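Local coordinates for oxysterol-binding protein homolog 3 (Saccharomyces cerevisiae, PDB 4IC4) that carries lipids, in a hydrophobic pocket of its OSBP-related domain, between membranes by phosphoinositide-coupled non-vesicular transfer and helps maintain intracellular sterol distribution, at residues I69-L74 with P149-F154; L124-E129 with R322-I327; G247-I252 with A274-H279. All blocks are in the same frame, centred on the assembly; numbering follows the deposited sequence.

All three contacts lie within the OSBP-related domain, whose long run of antiparallel strands forms the beta barrel. Interactions 1 and 2 are neighbours, their centres about 10 Å apart: L72 of helix 71-76 packs against strand 150-157 in the first and touches E126 and T127 in the second. Their segments alternate along the chain, so helix 71-76, the early strands and the start of helix 325-331 are tied together near residues that bind phosphatidylinositol 4-phosphate. Interaction 3 joins strand 247-253 to the turn after strand 272-275, at the surface. It falls between the two segments of interaction 2 in sequence, yet sits on the opposite side of the chain's centre, about 39 Å from interaction 2, centre to centre.

Interaction 1. Residues I69-L74 with P149-F154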
ATOM      1  N   ILE A  69      -0.708   6.953   9.398  1.00  8.81           N
ATOM      2  CA  ILE A  69      -1.621   6.333   8.430  1.00  7.62           C
ATOM      3  C   ILE A  69      -1.795   4.871   8.830  1.00  7.47           C
ATOM      4  O   ILE A  69      -0.993   4.332   9.598  1.00  9.74           O
ATOM      5  CB  ILE A  69      -1.114   6.376   6.949  1.00  8.00           C
ATOM      6  CG1 ILE A  69       0.223   5.647   6.815  1.00  9.83           C
ATOM      7  CG2 ILE A  69      -1.048   7.813   6.449  1.00  7.68           C
ATOM      8  CD1 ILE A  69       0.607   5.393   5.367  1.00  9.61           C
ATOM      9  N   SER A  70      -2.856   4.236   8.335  1.00  7.16           N
ATOM     10  CA  SER A  70      -3.105   2.826   8.636  1.00  7.41           C
ATOM     11  C   SER A  70      -2.520   1.971   7.516  1.00  6.60           C
ATOM     12  O   SER A  70      -2.139   2.491   6.465  1.00  7.93           O
ATOM     13  CB  SER A  70      -4.608   2.552   8.742  1.00  8.47           C
ATOM     14  OG  SER A  70      -5.213   2.568   7.459  1.00  8.64           O
ATOM     15  N   ILE A  71      -2.455   0.660   7.728  1.00  7.23           N
ATOM     16  CA  ILE A  71      -1.907  -0.211   6.689  1.00  7.40           C
ATOM     17  C   ILE A  71      -2.775  -0.157   5.431  1.00  7.54           C
ATOM     18  O   ILE A  71      -2.269  -0.289   4.318  1.00  7.07           O
ATOM     19  CB  ILE A  71      -1.790  -1.671   7.172  1.00  8.23           C
ATOM     20  CG1 ILE A  71      -0.807  -1.745   8.343  1.00 11.07           C
ATOM     21  CG2 ILE A  71      -1.310  -2.567   6.023  1.00 10.34           C
ATOM     22  CD1 ILE A  71      -0.622  -3.141   8.904  1.00 12.46           C
ATOM     23  N   LEU A  72      -4.080   0.039   5.599  1.00  5.66           N
ATOM     24  CA  LEU A  72      -4.959   0.132   4.436  1.00  6.10           C
ATOM     25  C   LEU A  72      -4.534   1.330   3.593  1.00  6.88           C
ATOM     26  O   LEU A  72      -4.526   1.266   2.362  1.00  7.67           O
ATOM     27  CB  LEU A  72      -6.417   0.301   4.869  1.00  7.03           C
ATOM     28  CG  LEU A  72      -7.051  -0.872   5.622  1.00  8.36           C
ATOM     29  CD1 LEU A  72      -8.445  -0.472   6.104  1.00  9.95           C
ATOM     30  CD2 LEU A  72      -7.125  -2.090   4.716  1.00 11.20           C
ATOM     31  N   GLN A  73      -4.179   2.425   4.259  1.00  6.86           N
ATOM     32  CA  GLN A  73      -3.738   3.621   3.556  1.00  6.42           C
ATOM     33  C   GLN A  73      -2.372   3.384   2.896  1.00  6.88           C
ATOM     34  O   GLN A  73      -2.142   3.804   1.760  1.00  7.53           O
ATOM     35  CB  GLN A  73      -3.709   4.811   4.527  1.00  6.13           C
ATOM     36  CG  GLN A  73      -5.124   5.207   4.965  1.00  7.98           C
ATOM     37  CD  GLN A  73      -5.163   6.234   6.079  1.00  8.06           C
ATOM     38  OE1 GLN A  73      -4.533   6.065   7.124  1.00  8.14           O
ATOM     39  NE2 GLN A  73      -5.928   7.302   5.867  1.00  7.38           N
ATOM     40  N   LEU A  74      -1.473   2.691   3.594  1.00  6.84           N
ATOM     41  CA  LEU A  74      -0.155   2.392   3.038  1.00  7.26           C
ATOM     42  C   LEU A  74      -0.273   1.594   1.742  1.00  7.34           C
ATOM     43  O   LEU A  74       0.334   1.941   0.729  1.00  8.74           O
ATOM     44  CB  LEU A  74       0.683   1.580   4.029  1.00  7.78           C
ATOM     45  CG  LEU A  74       1.957   0.990   3.408  1.00  8.44           C
ATOM     46  CD1 LEU A  74       2.922   2.110   3.070  1.00 11.72           C
ATOM     47  CD2 LEU A  74       2.606   0.003   4.369  1.00 10.31           C
ATOM     48  N   PRO A 149      -3.607 -11.226   9.686  1.00 15.54           N
ATOM     49  CA  PRO A 149      -4.171 -10.026   9.062  1.00 13.79           C
ATOM     50  C   PRO A 149      -4.351 -10.199   7.560  1.00 12.37           C
ATOM     51  O   PRO A 149      -3.436 -10.636   6.861  1.00 13.19           O
ATOM     52  CB  PRO A 149      -3.144  -8.954   9.391  1.00 13.76           C
ATOM     53  CG  PRO A 149      -1.857  -9.727   9.381  1.00 17.38           C
ATOM     54  CD  PRO A 149      -2.235 -10.972  10.161  1.00 17.64           C
ATOM     55  N   VAL A 150      -5.539  -9.866   7.071  1.00 11.07           N
ATOM     56  CA  VAL A 150      -5.828  -9.957   5.648  1.00  9.70           C
ATOM     57  C   VAL A 150      -6.560  -8.686   5.255  1.00  9.77           C
ATOM     58  O   VAL A 150      -7.541  -8.298   5.892  1.00  9.31           O
ATOM     59  CB  VAL A 150      -6.719 -11.175   5.305  1.00 10.04           C
ATOM     60  CG1 VAL A 150      -7.006 -11.204   3.809  1.00 11.44           C
ATOM     61  CG2 VAL A 150      -6.022 -12.464   5.719  1.00 12.61           C
ATOM     62  N   PHE A 151      -6.065  -8.036   4.208  1.00  7.82           N
ATOM     63  CA  PHE A 151      -6.656  -6.799   3.718  1.00  8.47           C
ATOM     64  C   PHE A 151      -7.129  -6.992   2.282  1.00  8.80           C
ATOM     65  O   PHE A 151      -6.411  -7.554   1.447  1.00  8.83           O
ATOM     66  CB  PHE A 151      -5.618  -5.677   3.789  1.00  7.89           C
ATOM     67  CG  PHE A 151      -4.971  -5.541   5.135  1.00  8.26           C
ATOM     68  CD1 PHE A 151      -5.656  -4.957   6.198  1.00  9.08           C
ATOM     69  CD2 PHE A 151      -3.683  -6.018   5.352  1.00  9.73           C
ATOM     70  CE1 PHE A 151      -5.066  -4.850   7.460  1.00  9.88           C
ATOM     71  CE2 PHE A 151      -3.081  -5.915   6.614  1.00 10.45           C
ATOM     72  CZ  PHE A 151      -3.778  -5.330   7.669  1.00  9.03           C
ATOM     73  N   ALA A 152      -8.342  -6.531   1.995  1.00  7.48           N
ATOM     74  CA  ALA A 152      -8.910  -6.661   0.657  1.00  8.18           C
ATOM     75  C   ALA A 152      -9.040  -5.295   0.010  1.00  8.44           C
ATOM     76  O   ALA A 152      -9.449  -4.329   0.661  1.00  8.24           O
ATOM     77  CB  ALA A 152     -10.271  -7.345   0.732  1.00  8.25           C
ATOM     78  N   PHE A 153      -8.685  -5.224  -1.271  1.00  7.53           N
ATOM     79  CA  PHE A 153      -8.731  -3.979  -2.036  1.00  8.17           C
ATOM     80  C   PHE A 153      -9.414  -4.163  -3.382  1.00  9.24           C
ATOM     81  O   PHE A 153      -9.252  -5.194  -4.034  1.00  8.99           O
ATOM     82  CB  PHE A 153      -7.315  -3.463  -2.323  1.00  8.59           C
ATOM     83  CG  PHE A 153      -6.549  -3.056  -1.103  1.00  9.23           C
ATOM     84  CD1 PHE A 153      -6.433  -1.713  -0.752  1.00 12.50           C
ATOM     85  CD2 PHE A 153      -5.957  -4.015  -0.291  1.00 10.72           C
ATOM     86  CE1 PHE A 153      -5.738  -1.337   0.399  1.00 12.26           C
ATOM     87  CE2 PHE A 153      -5.263  -3.648   0.858  1.00 13.29           C
ATOM     88  CZ  PHE A 153      -5.157  -2.306   1.201  1.00 12.88           C
ATOM     89  N   PHE A 154     -10.169  -3.153  -3.791  1.00  8.20           N
ATOM     90  CA  PHE A 154     -10.829  -3.154  -5.089  1.00  9.09           C
ATOM     91  C   PHE A 154     -10.759  -1.735  -5.632  1.00  8.73           C
ATOM     92  O   PHE A 154     -11.370  -0.824  -5.074  1.00  9.44           O
ATOM     93  CB  PHE A 154     -12.288  -3.598  -4.983  1.00 10.34           C
ATOM     94  CG  PHE A 154     -12.992  -3.689  -6.315  1.00 10.92           C
ATOM     95  CD1 PHE A 154     -12.409  -4.378  -7.376  1.00 11.68           C
ATOM     96  CD2 PHE A 154     -14.238  -3.102  -6.502  1.00 13.36           C
ATOM     97  CE1 PHE A 154     -13.062  -4.480  -8.608  1.00 13.74           C
ATOM     98  CE2 PHE A 154     -14.902  -3.200  -7.728  1.00 14.03           C
ATOM     99  CZ  PHE A 154     -14.309  -3.892  -8.782  1.00 13.79           C
TER
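Helix 71-76 lies against strand 150-157 of the barrel, and its first turn meets the strand through I71 and L72, which pack on the rings of F151 and F153. I71 comes over one face of the F151 ring in a CH-pi contact. Its CG2 stands 4.2 Å from the ring centroid, 26° off the ring normal. With chi1 at -63°, CG1 of I71 sits beside the backbone N, which leaves CG2 opposite that N and over the ring, while the CG1 branch continues to CD1, which reaches F151 CZ at 4.0 Å. The I71 side chain crosses that of F151 at about a right angle.

L72 serves both aromatics with a single methyl. Its CD2 approaches the F151 ring obliquely, 3.5 Å from F151 CD1, and also lies 4.0 Å from F153 CZ. The backbone takes part as well: the carbonyl oxygen L72 O sits at the edge of the F153 ring, in its plane, with F153 CE1 3.5 Å away, and accepts a hydrogen bond from S76 OG one turn further along the helix.

The start of this helix is a capping box formed by S70 and Q73. S70 N donates to Q73 OE1 over 2.8 Å, in the carbonyl plane and on a lone pair; the return bond from Q73 N to S70 OG is weak at 3.4 Å. Q73 leaves its backbone away from the strand. S321 OG is a further partner of S70 OG. P119 and N121 pack against I71, whose side chain is about 7 Å from that of K118, a residue that binds phosphatidylinositol 4-phosphate, while F151 also touches K143 and P168 of the flanking strands.

Interaction 2. Residues L124-E129 with R322-I327; sequences LAETFE and RLRPDI
R322 and R324, just ahead of helix 325-331, reach across to E126, F128 and E129 at the start of strand 127-132. The R322 guanidinium grips one backbone oxygen end-on: NH1 and NH2 both donate to E129 O, each at 2.9 Å, and that oxygen lies in the guanidinium plane. One face of the same group is covered by F128, whose CE1 is 3.3 Å from R322 NH1, with ring and guanidinium planes 25° apart.

R324 works differently. Its NH1 donates to the syn lone pair of E126 OE2 over 2.9 Å in a salt bridge, with the two planar groups steeply turned to each other at 73°. A bend at chi3 (57°) turns the guanidinium back along its own segment, where D326 meets it side-on: R324 NE bonds D326 OD1 at 3.1 Å and R324 NH2 bonds D326 OD2 at 2.7 Å. A leucine in place of R324 would probably leave the buried carboxylates of E126 and D326 without the positive charge they share.

Further out, D320 pairs with R322 NH1, R324 NH1 also bonds N121 O, and S321 OG and L123 N hold the E126 carboxylate. E129 turns its own carboxylate to Y381 and R385. E126, R324 and D326 thus make a buried salt-bridge network at a helix start, where the R324 side chain lies about 5 Å from that of E346, which binds phosphatidylinositol 4-phosphate.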
ATOM      1  N   LEU A 124     -10.074  -4.920  12.770  1.00  6.86           N
ATOM      2  CA  LEU A 124     -10.873  -5.790  11.930  1.00  7.20           C
ATOM      3  C   LEU A 124     -12.120  -4.979  11.547  1.00  7.36           C
ATOM      4  O   LEU A 124     -12.738  -4.336  12.398  1.00  8.09           O
ATOM      5  CB  LEU A 124     -11.276  -7.049  12.698  1.00  9.12           C
ATOM      6  CG  LEU A 124     -12.218  -8.017  11.980  1.00  8.80           C
ATOM      7  CD1 LEU A 124     -11.573  -8.555  10.713  1.00 10.83           C
ATOM      8  CD2 LEU A 124     -12.546  -9.159  12.928  1.00 10.77           C
ATOM      9  N   ALA A 125     -12.466  -5.003  10.264  1.00  7.52           N
ATOM     10  CA  ALA A 125     -13.630  -4.295   9.733  1.00  7.18           C
ATOM     11  C   ALA A 125     -13.380  -2.812   9.483  1.00  6.73           C
ATOM     12  O   ALA A 125     -14.281  -2.089   9.061  1.00  7.98           O
ATOM     13  CB  ALA A 125     -14.845  -4.489  10.644  1.00 10.07           C
ATOM     14  N   GLU A 126     -12.165  -2.351   9.764  1.00  6.49           N
ATOM     15  CA  GLU A 126     -11.823  -0.966   9.472  1.00  6.73           C
ATOM     16  C   GLU A 126     -11.793  -0.895   7.940  1.00  6.80           C
ATOM     17  O   GLU A 126     -11.463  -1.876   7.266  1.00  6.48           O
ATOM     18  CB  GLU A 126     -10.443  -0.619  10.046  1.00  6.98           C
ATOM     19  CG  GLU A 126      -9.951   0.789   9.714  1.00  8.03           C
ATOM     20  CD  GLU A 126      -8.682   1.158  10.469  1.00 10.05           C
ATOM     21  OE1 GLU A 126      -7.905   1.998   9.967  1.00 10.54           O
ATOM     22  OE2 GLU A 126      -8.464   0.613  11.572  1.00 10.28           O
ATOM     23  N   THR A 127     -12.130   0.264   7.394  1.00  5.77           N
ATOM     24  CA  THR A 127     -12.146   0.439   5.951  1.00  5.56           C
ATOM     25  C   THR A 127     -11.384   1.690   5.551  1.00  6.31           C
ATOM     26  O   THR A 127     -11.030   2.516   6.392  1.00  7.40           O
ATOM     27  CB  THR A 127     -13.593   0.589   5.428  1.00  6.99           C
ATOM     28  OG1 THR A 127     -14.237   1.672   6.114  1.00  7.39           O
ATOM     29  CG2 THR A 127     -14.379  -0.691   5.643  1.00  7.68           C
ATOM     30  N   PHE A 128     -11.099   1.805   4.266  1.00  6.50           N
ATOM     31  CA  PHE A 128     -10.463   3.002   3.758  1.00  5.42           C
ATOM     32  C   PHE A 128     -10.862   3.169   2.312  1.00  5.91           C
ATOM     33  O   PHE A 128     -10.587   2.312   1.477  1.00  6.89           O
ATOM     34  CB  PHE A 128      -8.938   2.962   3.854  1.00  6.18           C
ATOM     35  CG  PHE A 128      -8.275   4.170   3.254  1.00  5.99           C
ATOM     36  CD1 PHE A 128      -8.492   5.438   3.791  1.00  6.31           C
ATOM     37  CD2 PHE A 128      -7.468   4.050   2.126  1.00  6.67           C
ATOM     38  CE1 PHE A 128      -7.917   6.571   3.211  1.00  6.36           C
ATOM     39  CE2 PHE A 128      -6.888   5.175   1.537  1.00  7.21           C
ATOM     40  CZ  PHE A 128      -7.112   6.443   2.080  1.00  6.37           C
ATOM     41  N   GLU A 129     -11.548   4.265   2.024  1.00  5.92           N
ATOM     42  CA  GLU A 129     -11.949   4.550   0.661  1.00  6.18           C
ATOM     43  C   GLU A 129     -11.022   5.634   0.135  1.00  6.81           C
ATOM     44  O   GLU A 129     -10.471   6.425   0.906  1.00  6.24           O
ATOM     45  CB  GLU A 129     -13.389   5.068   0.599  1.00  6.44           C
ATOM     46  CG  GLU A 129     -13.580   6.446   1.238  1.00  7.52           C
ATOM     47  CD  GLU A 129     -14.848   7.146   0.769  1.00  8.02           C
ATOM     48  OE1 GLU A 129     -14.738   8.278   0.261  1.00  8.61           O
ATOM     49  OE2 GLU A 129     -15.948   6.576   0.910  1.00  8.46           O
ATOM     50  N   ARG A 322      -9.759   7.463   8.214  1.00  7.21           N
ATOM     51  CA  ARG A 322      -9.706   8.905   8.458  1.00  7.37           C
ATOM     52  C   ARG A 322     -10.434   9.294   9.740  1.00  8.33           C
ATOM     53  O   ARG A 322     -10.265  10.409  10.234  1.00  9.37           O
ATOM     54  CB  ARG A 322     -10.338   9.679   7.303  1.00  8.90           C
ATOM     55  CG  ARG A 322      -9.651   9.518   5.960  1.00  8.46           C
ATOM     56  CD  ARG A 322     -10.368  10.350   4.917  1.00  7.92           C
ATOM     57  NE  ARG A 322      -9.819  10.175   3.575  1.00  7.28           N
ATOM     58  CZ  ARG A 322     -10.069   9.134   2.789  1.00  7.51           C
ATOM     59  NH1 ARG A 322     -10.864   8.154   3.202  1.00  7.60           N
ATOM     60  NH2 ARG A 322      -9.534   9.080   1.574  1.00  8.12           N
ATOM     61  N   LEU A 323     -11.244   8.383  10.271  1.00  7.55           N
ATOM     62  CA  LEU A 323     -12.000   8.672  11.481  1.00  8.88           C
ATOM     63  C   LEU A 323     -11.352   8.116  12.746  1.00  8.24           C
ATOM     64  O   LEU A 323     -11.880   8.287  13.847  1.00  8.97           O
ATOM     65  CB  LEU A 323     -13.435   8.149  11.333  1.00  8.10           C
ATOM     66  CG  LEU A 323     -14.195   8.725  10.129  1.00  9.58           C
ATOM     67  CD1 LEU A 323     -15.612   8.164  10.086  1.00 10.10           C
ATOM     68  CD2 LEU A 323     -14.216  10.248  10.208  1.00 11.36           C
ATOM     69  N   ARG A 324     -10.206   7.456  12.604  1.00  9.08           N
ATOM     70  CA  ARG A 324      -9.523   6.910  13.775  1.00  9.22           C
ATOM     71  C   ARG A 324      -8.932   8.026  14.623  1.00  9.22           C
ATOM     72  O   ARG A 324      -8.155   8.853  14.139  1.00  9.46           O
ATOM     73  CB  ARG A 324      -8.431   5.919  13.365  1.00 11.08           C
ATOM     74  CG  ARG A 324      -9.004   4.551  13.062  1.00 13.28           C
ATOM     75  CD  ARG A 324      -7.952   3.483  12.898  1.00 14.86           C
ATOM     76  NE  ARG A 324      -7.070   3.336  14.053  1.00 11.42           N
ATOM     77  CZ  ARG A 324      -6.308   2.265  14.250  1.00 12.70           C
ATOM     78  NH1 ARG A 324      -6.345   1.265  13.379  1.00 13.16           N
ATOM     79  NH2 ARG A 324      -5.489   2.197  15.290  1.00 13.47           N
ATOM     80  N   PRO A 325      -9.288   8.053  15.911  1.00  8.59           N
ATOM     81  CA  PRO A 325      -8.792   9.086  16.824  1.00  9.38           C
ATOM     82  C   PRO A 325      -7.318   9.024  17.176  1.00  9.67           C
ATOM     83  O   PRO A 325      -6.689  10.065  17.392  1.00 10.04           O
ATOM     84  CB  PRO A 325      -9.690   8.923  18.049  1.00  8.97           C
ATOM     85  CG  PRO A 325      -9.982   7.469  18.055  1.00 10.18           C
ATOM     86  CD  PRO A 325     -10.253   7.172  16.590  1.00  8.73           C
ATOM     87  N   ASP A 326      -6.759   7.822  17.245  1.00  9.52           N
ATOM     88  CA  ASP A 326      -5.350   7.706  17.577  1.00  9.96           C
ATOM     89  C   ASP A 326      -4.487   8.199  16.420  1.00  9.96           C
ATOM     90  O   ASP A 326      -3.524   8.941  16.627  1.00 11.10           O
ATOM     91  CB  ASP A 326      -4.995   6.264  17.975  1.00 10.95           C
ATOM     92  CG  ASP A 326      -5.462   5.217  16.969  1.00  9.30           C
ATOM     93  OD1 ASP A 326      -6.267   5.514  16.056  1.00  9.40           O
ATOM     94  OD2 ASP A 326      -5.022   4.058  17.122  1.00 10.63           O
ATOM     95  N   ILE A 327      -4.847   7.816  15.201  1.00  8.75           N
ATOM     96  CA  ILE A 327      -4.091   8.260  14.041  1.00  9.04           C
ATOM     97  C   ILE A 327      -4.201   9.779  13.900  1.00  9.12           C
ATOM     98  O   ILE A 327      -3.211  10.457  13.619  1.00  9.64           O
ATOM     99  CB  ILE A 327      -4.602   7.598  12.738  1.00  7.99           C
ATOM    100  CG1 ILE A 327      -4.464   6.073  12.833  1.00  7.95           C
ATOM    101  CG2 ILE A 327      -3.825   8.150  11.537  1.00 10.99           C
ATOM    102  CD1 ILE A 327      -4.823   5.325  11.546  1.00  7.19           C
TER

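Interaction 3. Residues G247-I252 with A274-H279; sequences GFKVSI and ANETTH
K249 NZ donates to E276 OE2 over 2.8 Å in a salt bridge, and this pair makes the contact. The ammonium comes down from above the carboxylate, 47° out of its plane, and stays 4.1 Å from E276 OE1, so one oxygen takes the bond. A bend at chi2 (-67°) swings the otherwise extended end of K249 across to the glutamate, and the two side chains cross at about a right angle.

E276 belongs to a turn and leaves its backbone toward strand 247-253. Just before it, N275 OD1 takes backbone N-H groups from two successive residues, T277 N at 2.8 Å, a weak bond, and T278 N at 3.1 Å. The second is the straighter, with an N-H...O angle of 166°, though its donor approaches from above the carbonyl plane of the amide. This is an Asx motif, and it lies in the bend through which the chain leaves strand 272-275. The backbone closes the same bend with a bond from H279 N to N275 O.

Little surface is buried here, and the pair lies at the protein surface, away from the lipid-binding residues. Strand 263-268 runs between strands 247-253 and 272-275, pairing antiparallel with each, with E276 just past the end of the latter, and the salt bridge spans it: K249 rests on A266, while E276 touches T264 and A266. K249 also packs on L234 of strand 230-235. Its neighbours F248 and V250 turn instead to I103 of helix 94-104, which I252 meets at I95 and S99.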
ATOM      1  N   GLY A 247      18.976   0.362  -8.533  1.00 16.18           N
ATOM      2  CA  GLY A 247      18.757   0.039  -9.931  1.00 16.33           C
ATOM      3  C   GLY A 247      18.080  -1.292 -10.193  1.00 14.11           C
ATOM      4  O   GLY A 247      18.059  -2.181  -9.339  1.00 15.93           O
ATOM      5  N   PHE A 248      17.515  -1.431 -11.385  1.00 15.13           N
ATOM      6  CA  PHE A 248      16.848  -2.668 -11.762  1.00 15.20           C
ATOM      7  C   PHE A 248      16.692  -2.734 -13.274  1.00 16.11           C
ATOM      8  O   PHE A 248      16.775  -1.716 -13.962  1.00 16.68           O
ATOM      9  CB  PHE A 248      15.479  -2.762 -11.081  1.00 15.40           C
ATOM     10  CG  PHE A 248      14.483  -1.750 -11.572  1.00 14.76           C
ATOM     11  CD1 PHE A 248      13.720  -1.998 -12.707  1.00 16.94           C
ATOM     12  CD2 PHE A 248      14.320  -0.543 -10.904  1.00 15.96           C
ATOM     13  CE1 PHE A 248      12.805  -1.053 -13.169  1.00 18.31           C
ATOM     14  CE2 PHE A 248      13.413   0.405 -11.355  1.00 14.16           C
ATOM     15  CZ  PHE A 248      12.652   0.152 -12.489  1.00 17.08           C
ATOM     16  N   LYS A 249      16.479  -3.942 -13.782  1.00 16.04           N
ATOM     17  CA  LYS A 249      16.312  -4.166 -15.209  1.00 17.27           C
ATOM     18  C   LYS A 249      15.016  -4.929 -15.433  1.00 15.82           C
ATOM     19  O   LYS A 249      14.588  -5.709 -14.581  1.00 18.23           O
ATOM     20  CB  LYS A 249      17.485  -4.986 -15.758  1.00 19.78           C
ATOM     21  CG  LYS A 249      18.845  -4.312 -15.647  1.00 23.79           C
ATOM     22  CD  LYS A 249      18.938  -3.086 -16.542  1.00 27.63           C
ATOM     23  CE  LYS A 249      20.358  -2.535 -16.569  1.00 29.85           C
ATOM     24  NZ  LYS A 249      20.488  -1.360 -17.472  1.00 33.16           N
ATOM     25  N   VAL A 250      14.384  -4.689 -16.573  1.00 15.32           N
ATOM     26  CA  VAL A 250      13.142  -5.368 -16.909  1.00 14.81           C
ATOM     27  C   VAL A 250      13.274  -5.995 -18.288  1.00 16.25           C
ATOM     28  O   VAL A 250      13.644  -5.322 -19.251  1.00 17.92           O
ATOM     29  CB  VAL A 250      11.947  -4.392 -16.935  1.00 15.05           C
ATOM     30  CG1 VAL A 250      10.652  -5.155 -17.186  1.00 14.38           C
ATOM     31  CG2 VAL A 250      11.872  -3.624 -15.624  1.00 13.65           C
ATOM     32  N   SER A 251      12.980  -7.286 -18.373  1.00 15.97           N
ATOM     33  CA  SER A 251      13.048  -7.999 -19.641  1.00 17.91           C
ATOM     34  C   SER A 251      11.631  -8.383 -20.045  1.00 18.26           C
ATOM     35  O   SER A 251      10.969  -9.162 -19.351  1.00 19.09           O
ATOM     36  CB  SER A 251      13.912  -9.254 -19.500  1.00 19.88           C
ATOM     37  OG  SER A 251      15.233  -8.920 -19.113  1.00 22.92           O
ATOM     38  N   ILE A 252      11.165  -7.822 -21.156  1.00 18.78           N
ATOM     39  CA  ILE A 252       9.825  -8.099 -21.655  1.00 19.83           C
ATOM     40  C   ILE A 252       9.881  -9.209 -22.694  1.00 21.21           C
ATOM     41  O   ILE A 252      10.560  -9.081 -23.711  1.00 19.92           O
ATOM     42  CB  ILE A 252       9.203  -6.846 -22.306  1.00 21.25           C
ATOM     43  CG1 ILE A 252       9.130  -5.706 -21.285  1.00 24.85           C
ATOM     44  CG2 ILE A 252       7.820  -7.171 -22.842  1.00 20.93           C
ATOM     45  CD1 ILE A 252       8.250  -5.999 -20.090  1.00 27.98           C
ATOM     46  N   ALA A 274      13.085   3.772 -17.918  1.00 12.80           N
ATOM     47  CA  ALA A 274      13.063   4.083 -19.340  1.00 15.38           C
ATOM     48  C   ALA A 274      13.240   2.848 -20.209  1.00 14.54           C
ATOM     49  O   ALA A 274      13.718   1.807 -19.751  1.00 16.56           O
ATOM     50  CB  ALA A 274      14.154   5.105 -19.666  1.00 14.19           C
ATOM     51  N   ASN A 275      12.831   2.972 -21.466  1.00 16.06           N
ATOM     52  CA  ASN A 275      12.965   1.898 -22.441  1.00 16.45           C
ATOM     53  C   ASN A 275      14.441   1.928 -22.841  1.00 15.52           C
ATOM     54  O   ASN A 275      14.935   2.956 -23.292  1.00 15.52           O
ATOM     55  CB  ASN A 275      12.075   2.195 -23.651  1.00 16.66           C
ATOM     56  CG  ASN A 275      12.142   1.115 -24.708  1.00 17.52           C
ATOM     57  OD1 ASN A 275      13.219   0.774 -25.193  1.00 17.96           O
ATOM     58  ND2 ASN A 275      10.986   0.577 -25.082  1.00 17.28           N
ATOM     59  N   GLU A 276      15.152   0.817 -22.664  1.00 16.39           N
ATOM     60  CA  GLU A 276      16.576   0.788 -22.995  1.00 17.14           C
ATOM     61  C   GLU A 276      16.908   0.982 -24.468  1.00 17.45           C
ATOM     62  O   GLU A 276      17.960   1.525 -24.799  1.00 16.67           O
ATOM     63  CB  GLU A 276      17.220  -0.512 -22.501  1.00 20.32           C
ATOM     64  CG  GLU A 276      17.412  -0.572 -20.995  1.00 23.33           C
ATOM     65  CD  GLU A 276      18.614  -1.410 -20.596  1.00 26.86           C
ATOM     66  OE1 GLU A 276      18.601  -2.635 -20.834  1.00 29.43           O
ATOM     67  OE2 GLU A 276      19.582  -0.837 -20.051  1.00 28.70           O
ATOM     68  N   THR A 277      16.019   0.543 -25.351  1.00 17.63           N
ATOM     69  CA  THR A 277      16.258   0.685 -26.782  1.00 17.83           C
ATOM     70  C   THR A 277      16.067   2.120 -27.262  1.00 17.38           C
ATOM     71  O   THR A 277      16.932   2.679 -27.936  1.00 17.53           O
ATOM     72  CB  THR A 277      15.317  -0.223 -27.603  1.00 18.38           C
ATOM     73  OG1 THR A 277      15.499  -1.585 -27.202  1.00 20.38           O
ATOM     74  CG2 THR A 277      15.623  -0.095 -29.095  1.00 20.70           C
ATOM     75  N   THR A 278      14.936   2.719 -26.905  1.00 18.03           N
ATOM     76  CA  THR A 278      14.625   4.079 -27.327  1.00 20.31           C
ATOM     77  C   THR A 278      15.069   5.163 -26.353  1.00 21.24           C
ATOM     78  O   THR A 278      15.237   6.317 -26.745  1.00 23.57           O
ATOM     79  CB  THR A 278      13.111   4.245 -27.551  1.00 21.95           C
ATOM     80  OG1 THR A 278      12.427   4.060 -26.306  1.00 22.07           O
ATOM     81  CG2 THR A 278      12.602   3.217 -28.551  1.00 21.85           C
ATOM     82  N   HIS A 279      15.255   4.790 -25.090  1.00 21.35           N
ATOM     83  CA  HIS A 279      15.657   5.731 -24.047  1.00 23.08           C
ATOM     84  C   HIS A 279      14.459   6.570 -23.611  1.00 23.82           C
ATOM     85  O   HIS A 279      14.614   7.553 -22.885  1.00 25.33           O
ATOM     86  CB  HIS A 279      16.776   6.651 -24.543  1.00 23.81           C
ATOM     87  CG  HIS A 279      18.095   5.964 -24.708  1.00 24.31           C
ATOM     88  ND1 HIS A 279      18.212   4.597 -24.823  1.00 25.30           N
ATOM     89  CD2 HIS A 279      19.353   6.458 -24.796  1.00 24.35           C
ATOM     90  CE1 HIS A 279      19.485   4.277 -24.975  1.00 23.92           C
ATOM     91  NE2 HIS A 279      20.198   5.388 -24.961  1.00 24.14           N
TER